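Local coordinates for AlkD2 (Streptococcus mutans, PDB 6M9M), which is a HEAT-like repeat protein related to DNA glycosylases of the AlkD type that binds inosine-5'-monophosphate, although its biological function is unknown, at residues 159-170 with 193-204. Sequence-based numbering, arbitrary orientation.
Sequences EYVRKSVGNALR and EINQVYKLASKF
Gly166 and Val197 illustrate how two helices running roughly the same way come close: their CA atoms lie 4.5 Å apart, and the axes approach to 7.5 Å at a crossing angle of -32°. Gly166, with no side chain, lets its backbone rest on Leu200 CB and Val197 CG1. The apolar packing spreads from this point. Val197 CG1 also meets Val165 CG1, its other methyl rests against Arg162 CB, and Leu169 CB lies 3.7 Å from Ala201 CB, while Leu200 rests CD1 over Lys163 CA and CD2 against Asn167 OD1.

Polar bonds hold both ends. Near the helix starts, Gln196 reaches across with CG anti to its backbone N (chi1 177°) and uses both halves of its amide. Gln196 OE1 accepts two bonds from Arg162, NE at 2.8 Å and NH2 at 3.0 Å, in a side-on grip within the guanidinium plane; water 1 also donates to it. Gln196 NE2 donates to the anti lone pair of Glu159 OE2 at 2.9 Å, and together these bonds fix the amide's rotation. Arg162 lays its guanidinium face against Glu193 CG, and its NH1 is bound by Asp156 O.

At the far end the extended Arg170 chain runs past Leu200 O, and Arg170 NH2 turns back onto a lone pair of that carbonyl at 2.9 Å (N-H...O 153°), in the last turn of helix 192-201. Lys203 CB covers one guanidinium face.

The contact joins helices 159-175 and 192-201, with helix 143-151 touching Val165 and Leu169, in the all-helical HEAT-like fold characteristic of the AlkD family, near the C-terminal end of the chain.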
loop_
_atom_site.group_PDB
_atom_site.type_symbol
_atom_site.label_atom_id
_atom_site.label_comp_id
_atom_site.label_asym_id
_atom_site.label_seq_id
_atom_site.Cartn_x
_atom_site.Cartn_y
_atom_site.Cartn_z
ATOM N N GLU A 159 12.136 -5.938 -8.763
ATOM C CA GLU A 159 11.129 -6.693 -9.505
ATOM C C GLU A 159 9.772 -6.660 -8.806
ATOM O O GLU A 159 8.722 -6.609 -9.457
ATOM C CB GLU A 159 11.574 -8.137 -9.739
ATOM C CG GLU A 159 10.605 -8.886 -10.645
ATOM C CD GLU A 159 11.121 -10.237 -11.071
ATOM O OE1 GLU A 159 11.879 -10.858 -10.300
ATOM O OE2 GLU A 159 10.775 -10.673 -12.188
ATOM N N TYR A 160 9.778 -6.705 -7.475
ATOM C CA TYR A 160 8.553 -6.618 -6.690
ATOM C C TYR A 160 7.810 -5.334 -7.005
ATOM O O TYR A 160 6.597 -5.340 -7.222
ATOM C CB TYR A 160 8.967 -6.689 -5.217
ATOM C CG TYR A 160 7.883 -6.691 -4.144
ATOM C CD1 TYR A 160 6.969 -7.729 -4.047
ATOM C CD2 TYR A 160 7.869 -5.719 -3.150
ATOM C CE1 TYR A 160 6.023 -7.765 -3.015
ATOM C CE2 TYR A 160 6.950 -5.750 -2.128
ATOM C CZ TYR A 160 6.027 -6.768 -2.060
ATOM O OH TYR A 160 5.130 -6.775 -0.999
ATOM N N VAL A 161 8.529 -4.216 -7.033
ATOM C CA VAL A 161 7.926 -2.950 -7.428
ATOM C C VAL A 161 7.419 -3.025 -8.864
ATOM O O VAL A 161 6.289 -2.622 -9.161
ATOM C CB VAL A 161 8.915 -1.788 -7.230
ATOM C CG1 VAL A 161 8.307 -0.488 -7.765
ATOM C CG2 VAL A 161 9.268 -1.616 -5.750
ATOM N N ARG A 162 8.260 -3.506 -9.788
ATOM C CA ARG A 162 7.896 -3.473 -11.203
ATOM C C ARG A 162 6.633 -4.272 -11.499
ATOM O O ARG A 162 5.845 -3.888 -12.365
ATOM C CB ARG A 162 9.041 -3.962 -12.086
ATOM C CG ARG A 162 10.257 -3.062 -12.096
ATOM C CD ARG A 162 11.222 -3.407 -13.213
ATOM N NE ARG A 162 11.702 -4.787 -13.181
ATOM C CZ ARG A 162 12.744 -5.229 -12.478
ATOM N NH1 ARG A 162 13.436 -4.412 -11.704
ATOM N NH2 ARG A 162 13.103 -6.506 -12.556
ATOM N N LYS A 163 6.426 -5.398 -10.806
ATOM C CA LYS A 163 5.203 -6.162 -11.029
ATOM C C LYS A 163 3.981 -5.353 -10.624
ATOM O O LYS A 163 2.965 -5.355 -11.324
ATOM C CB LYS A 163 5.266 -7.481 -10.269
ATOM C CG LYS A 163 6.263 -8.455 -10.883
ATOM C CD LYS A 163 6.308 -9.770 -10.142
ATOM C CE LYS A 163 7.131 -10.794 -10.905
ATOM N NZ LYS A 163 7.215 -12.089 -10.185
ATOM N N SER A 164 4.069 -4.627 -9.512
ATOM C CA SER A 164 2.965 -3.764 -9.092
ATOM C C SER A 164 2.751 -2.611 -10.070
ATOM O O SER A 164 1.611 -2.275 -10.402
ATOM C CB SER A 164 3.259 -3.282 -7.679
ATOM O OG SER A 164 2.230 -2.494 -7.166
ATOM N N VAL A 165 3.833 -2.023 -10.565
ATOM C CA VAL A 165 3.750 -0.937 -11.540
ATOM C C VAL A 165 3.060 -1.411 -12.809
ATOM O O VAL A 165 2.119 -0.781 -13.297
ATOM C CB VAL A 165 5.167 -0.411 -11.843
ATOM C CG1 VAL A 165 5.176 0.544 -13.027
ATOM C CG2 VAL A 165 5.759 0.266 -10.625
ATOM N N GLY A 166 3.531 -2.519 -13.374
ATOM C CA GLY A 166 2.943 -2.998 -14.607
ATOM C C GLY A 166 1.486 -3.385 -14.455
ATOM O O GLY A 166 0.662 -3.093 -15.321
ATOM N N ASN A 167 1.149 -4.059 -13.356
ATOM C CA ASN A 167 -0.240 -4.437 -13.131
ATOM C C ASN A 167 -1.122 -3.245 -12.792
ATOM O O ASN A 167 -2.309 -3.255 -13.139
ATOM C CB ASN A 167 -0.301 -5.523 -12.069
ATOM C CG ASN A 167 0.123 -6.875 -12.615
ATOM O OD1 ASN A 167 -0.308 -7.278 -13.685
ATOM N ND2 ASN A 167 1.010 -7.546 -11.914
ATOM N N ALA A 168 -0.570 -2.208 -12.145
ATOM C CA ALA A 168 -1.360 -1.006 -11.885
ATOM C C ALA A 168 -1.722 -0.289 -13.182
ATOM O O ALA A 168 -2.841 0.226 -13.323
ATOM C CB ALA A 168 -0.619 -0.085 -10.920
ATOM N N LEU A 169 -0.800 -0.262 -14.148
ATOM C CA LEU A 169 -1.117 0.294 -15.457
ATOM C C LEU A 169 -2.083 -0.613 -16.216
ATOM O O LEU A 169 -2.970 -0.124 -16.924
ATOM C CB LEU A 169 0.162 0.517 -16.262
ATOM C CG LEU A 169 1.106 1.606 -15.756
ATOM C CD1 LEU A 169 2.438 1.534 -16.486
ATOM C CD2 LEU A 169 0.509 2.998 -15.912
ATOM N N ARG A 170 -1.915 -1.935 -16.086
ATOM C CA ARG A 170 -2.843 -2.889 -16.693
ATOM C C ARG A 170 -4.264 -2.662 -16.196
ATOM O O ARG A 170 -5.210 -2.663 -16.997
ATOM C CB ARG A 170 -2.369 -4.303 -16.372
ATOM C CG ARG A 170 -3.043 -5.430 -17.122
ATOM C CD ARG A 170 -2.555 -6.751 -16.560
ATOM N NE ARG A 170 -3.022 -7.985 -17.185
ATOM C CZ ARG A 170 -2.302 -8.738 -18.018
ATOM N NH1 ARG A 170 -2.806 -9.873 -18.459
ATOM N NH2 ARG A 170 -1.103 -8.348 -18.427
ATOM N N GLU A 193 14.140 -3.880 -17.297
ATOM C CA GLU A 193 13.095 -3.405 -16.402
ATOM C C GLU A 193 11.890 -2.886 -17.170
ATOM O O GLU A 193 10.750 -3.282 -16.894
ATOM C CB GLU A 193 13.696 -2.301 -15.537
ATOM C CG GLU A 193 14.704 -2.796 -14.499
ATOM C CD GLU A 193 16.154 -2.884 -14.966
ATOM O OE1 GLU A 193 16.447 -2.830 -16.189
ATOM O OE2 GLU A 193 17.012 -2.988 -14.073
ATOM N N ILE A 194 12.114 -1.990 -18.140
ATOM C CA ILE A 194 10.976 -1.377 -18.821
ATOM C C ILE A 194 10.227 -2.410 -19.656
ATOM O O ILE A 194 9.001 -2.325 -19.818
ATOM C CB ILE A 194 11.412 -0.143 -19.639
ATOM C CG1 ILE A 194 10.191 0.717 -19.971
ATOM C CG2 ILE A 194 12.167 -0.568 -20.905
ATOM C CD1 ILE A 194 10.523 2.036 -20.627
ATOM N N ASN A 195 10.937 -3.394 -20.208
ATOM C CA ASN A 195 10.268 -4.424 -20.999
ATOM C C ASN A 195 9.384 -5.301 -20.131
ATOM O O ASN A 195 8.288 -5.688 -20.549
ATOM C CB ASN A 195 11.287 -5.232 -21.790
ATOM C CG ASN A 195 11.635 -4.566 -23.091
ATOM O OD1 ASN A 195 10.817 -4.502 -24.003
ATOM N ND2 ASN A 195 12.846 -4.038 -23.182
ATOM N N GLN A 196 9.817 -5.587 -18.905
ATOM C CA GLN A 196 8.978 -6.352 -17.996
ATOM C C GLN A 196 7.676 -5.604 -17.706
ATOM O O GLN A 196 6.576 -6.183 -17.738
ATOM C CB GLN A 196 9.750 -6.622 -16.706
ATOM C CG GLN A 196 8.917 -7.343 -15.693
ATOM C CD GLN A 196 9.711 -7.848 -14.526
ATOM O OE1 GLN A 196 10.683 -7.216 -14.095
ATOM N NE2 GLN A 196 9.320 -9.009 -14.008
ATOM N N VAL A 197 7.785 -4.313 -17.409
ATOM C CA VAL A 197 6.614 -3.511 -17.096
ATOM C C VAL A 197 5.725 -3.372 -18.323
ATOM O O VAL A 197 4.497 -3.474 -18.225
ATOM C CB VAL A 197 7.073 -2.144 -16.556
ATOM C CG1 VAL A 197 5.886 -1.204 -16.382
ATOM C CG2 VAL A 197 7.828 -2.299 -15.232
ATOM N N TYR A 198 6.331 -3.127 -19.491
ATOM C CA TYR A 198 5.562 -2.949 -20.715
ATOM C C TYR A 198 4.703 -4.170 -21.019
ATOM O O TYR A 198 3.534 -4.032 -21.398
ATOM C CB TYR A 198 6.503 -2.647 -21.874
ATOM C CG TYR A 198 5.781 -2.398 -23.179
ATOM C CD1 TYR A 198 5.365 -1.125 -23.511
ATOM C CD2 TYR A 198 5.518 -3.426 -24.064
ATOM C CE1 TYR A 198 4.698 -0.875 -24.703
ATOM C CE2 TYR A 198 4.854 -3.191 -25.270
ATOM C CZ TYR A 198 4.440 -1.910 -25.579
ATOM O OH TYR A 198 3.786 -1.648 -26.771
ATOM N N LYS A 199 5.259 -5.375 -20.871
ATOM C CA LYS A 199 4.475 -6.568 -21.170
ATOM C C LYS A 199 3.249 -6.657 -20.274
ATOM O O LYS A 199 2.151 -6.966 -20.748
ATOM C CB LYS A 199 5.315 -7.824 -21.025
ATOM C CG LYS A 199 6.310 -8.041 -22.139
ATOM C CD LYS A 199 7.088 -9.339 -21.918
ATOM C CE LYS A 199 8.011 -9.662 -23.072
ATOM N NZ LYS A 199 9.126 -8.677 -23.159
ATOM N N LEU A 200 3.406 -6.374 -18.977
ATOM C CA LEU A 200 2.261 -6.431 -18.078
ATOM C C LEU A 200 1.225 -5.376 -18.447
ATOM O O LEU A 200 0.017 -5.640 -18.418
ATOM C CB LEU A 200 2.721 -6.204 -16.639
ATOM C CG LEU A 200 3.507 -7.348 -16.012
ATOM C CD1 LEU A 200 4.173 -6.916 -14.719
ATOM C CD2 LEU A 200 2.619 -8.555 -15.737
ATOM N N ALA A 201 1.679 -4.170 -18.789
ATOM C CA ALA A 201 0.787 -3.030 -18.978
ATOM C C ALA A 201 0.041 -3.037 -20.302
ATOM O O ALA A 201 -0.976 -2.339 -20.416
ATOM C CB ALA A 201 1.592 -1.736 -18.865
ATOM N N SER A 202 0.501 -3.802 -21.292
ATOM C CA SER A 202 0.060 -3.625 -22.670
ATOM C C SER A 202 -0.873 -4.717 -23.188
ATOM O O SER A 202 -1.283 -4.655 -24.355
ATOM C CB SER A 202 1.281 -3.531 -23.601
ATOM O OG SER A 202 2.017 -4.746 -23.581
ATOM N N LYS A 203 -1.255 -5.688 -22.359
ATOM C CA LYS A 203 -2.043 -6.819 -22.845
ATOM C C LYS A 203 -3.339 -6.390 -23.527
ATOM O O LYS A 203 -3.769 -7.016 -24.506
ATOM C CB LYS A 203 -2.345 -7.759 -21.673
ATOM C CG LYS A 203 -3.295 -8.915 -22.005
ATOM C CD LYS A 203 -2.746 -9.812 -23.071
ATOM C CE LYS A 203 -3.488 -11.147 -23.128
ATOM N NZ LYS A 203 -4.961 -11.029 -23.316
ATOM N N PHE A 204 -3.999 -5.357 -23.013
ATOM C CA PHE A 204 -5.311 -4.955 -23.500
ATOM C C PHE A 204 -5.269 -3.687 -24.342
ATOM O O PHE A 204 -6.298 -3.031 -24.526
ATOM C CB PHE A 204 -6.295 -4.845 -22.338
ATOM C CG PHE A 204 -6.415 -6.116 -21.557
ATOM C CD1 PHE A 204 -7.053 -7.222 -22.111
ATOM C CD2 PHE A 204 -5.857 -6.232 -20.297
ATOM C CE1 PHE A 204 -7.137 -8.417 -21.412
ATOM C CE2 PHE A 204 -5.954 -7.412 -19.599
ATOM C CZ PHE A 204 -6.593 -8.501 -20.154
HETATM O O HOH W 1 12.901 -9.054 -14.443
#